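Local coordinates for protein (atp-binding domain of protein MJ0577) (Methanocaldococcus jannaschii, PDB 1MJH) that binds ATP, with one manganese ion per subunit, as a homodimeric member of the universal stress protein A family, at the interface of chains A and B. Sequence-based numbering; all coordinates share one arbitrary frame. Chains: chain A/B, Protein (atp-binding domain of protein MJ0577).

The interface of chains A and B. Residues chain A 139, 147, 156, 158; chain B 147-148.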
loop_
_atom_site.group_PDB
_atom_site.type_symbol
_atom_site.label_atom_id
_atom_site.label_comp_id
_atom_site.label_asym_id
_atom_site.label_seq_id
_atom_site.Cartn_x
_atom_site.Cartn_y
_atom_site.Cartn_z
ATOM N N LEU A 139 -4.079 -3.305 -12.229
ATOM C CA LEU A 139 -3.601 -3.859 -10.911
ATOM C C LEU A 139 -3.614 -5.376 -11.159
ATOM O O LEU A 139 -4.648 -5.926 -11.604
ATOM C CB LEU A 139 -4.629 -3.540 -9.837
ATOM C CG LEU A 139 -4.187 -4.049 -8.450
ATOM C CD1 LEU A 139 -2.849 -3.555 -7.909
ATOM C CD2 LEU A 139 -5.341 -3.672 -7.469
ATOM N N ILE A 147 -4.750 -7.645 -1.150
ATOM C CA ILE A 147 -5.415 -6.502 -0.499
ATOM C C ILE A 147 -6.823 -6.826 -0.033
ATOM O O ILE A 147 -7.192 -6.453 1.095
ATOM C CB ILE A 147 -5.541 -5.287 -1.478
ATOM C CG1 ILE A 147 -4.086 -4.878 -1.764
ATOM C CG2 ILE A 147 -6.353 -4.196 -0.786
ATOM C CD1 ILE A 147 -4.094 -3.879 -2.947
ATOM N N VAL A 156 1.715 -1.143 -1.838
ATOM C CA VAL A 156 1.704 -1.443 -3.272
ATOM C C VAL A 156 2.742 -0.529 -3.949
ATOM O O VAL A 156 2.552 0.670 -3.982
ATOM C CB VAL A 156 0.324 -1.210 -3.858
ATOM C CG1 VAL A 156 0.338 -1.633 -5.347
ATOM C CG2 VAL A 156 -0.712 -2.087 -3.082
ATOM N N LYS A 158 4.245 0.625 -7.503
ATOM C CA LYS A 158 3.780 0.576 -8.859
ATOM C C LYS A 158 4.905 0.204 -9.876
ATOM O O LYS A 158 6.067 0.468 -9.683
ATOM C CB LYS A 158 3.226 1.938 -9.315
ATOM C CG LYS A 158 2.102 2.488 -8.425
ATOM C CD LYS A 158 0.946 1.507 -8.260
ATOM C CE LYS A 158 0.238 1.119 -9.541
ATOM N NZ LYS A 158 -0.464 2.282 -10.232
ATOM N N ILE B 147 -5.091 3.466 -6.357
ATOM C CA ILE B 147 -4.009 2.533 -6.674
ATOM C C ILE B 147 -3.866 2.375 -8.199
ATOM O O ILE B 147 -2.743 2.249 -8.706
ATOM C CB ILE B 147 -4.323 1.154 -6.034
ATOM C CG1 ILE B 147 -4.164 1.267 -4.493
ATOM C CG2 ILE B 147 -3.436 0.069 -6.607
ATOM C CD1 ILE B 147 -4.830 0.014 -3.887
ATOM N N LYS B 148 -4.967 2.247 -8.900
ATOM C CA LYS B 148 -4.966 2.015 -10.352
ATOM C C LYS B 148 -4.557 3.270 -11.125
ATOM O O LYS B 148 -4.035 3.097 -12.215
ATOM C CB LYS B 148 -6.367 1.611 -10.832
ATOM C CG LYS B 148 -6.695 0.194 -10.311
ATOM C CD LYS B 148 -8.006 -0.341 -10.804
ATOM C CE LYS B 148 -8.104 -1.851 -10.522
ATOM N NZ LYS B 148 -9.513 -2.239 -10.941
HETATM O O HOH W 1 -2.039 1.155 -12.438
#
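A:Lys158 reaches across to the end of helix 141-149 of chain B and donates a hydrogen bond to the backbone carbonyl of B:Ile147. This is part of the two-fold interface of the homodimer, a universal stress protein of the UspA family. A:Lys158 follows strand 154-157. Its CG is anti to the carbonyl carbon (chi1 -56°), and the chain bends again at chi2, chi3 and chi4. The folded chain brings the side-chain amine NZ of A:Lys158 to 2.7 Å from B:Ile147 O. The nitrogen approaches nearly head-on, with a C=O...NZ angle of 168°. A:Lys158 NZ also lies 2.9 Å from water 1. That water is in turn 2.8 Å from B:Lys148 O, so the lysine is linked to two successive carbonyls in the last turn of the helix. If it is charged, as a lysine usually is, it would probably also suit the negative end of the helix dipole. A methionine in place of A:Lys158 would probably leave the B:Ile147 carbonyl without this donor and water 1 without its link to chain A.

The side chain of B:Ile147 points into chain A, and its two branches meet different residues. B:Ile147 CG2 turns toward A:Leu139 and lies 3.9 Å from A:Leu139 CD1. The two side chains cross obliquely. CG1 carries the other branch toward the matching residue of chain A. There the CD1 methyls of A:Ile147 and B:Ile147, residues that the two-fold relates to each other, meet tip to tip, 4.1 Å apart. A:Val156 adds a looser apolar neighbour, with its CG1 4.3 Å from B:Ile147 CG2.

A:Leu139 also meets the next residue of the helix. B:Lys148 is extended beyond CG and brings its aliphatic CE to 3.9 Å from A:Leu139 CB, at the base of the leucine side chain.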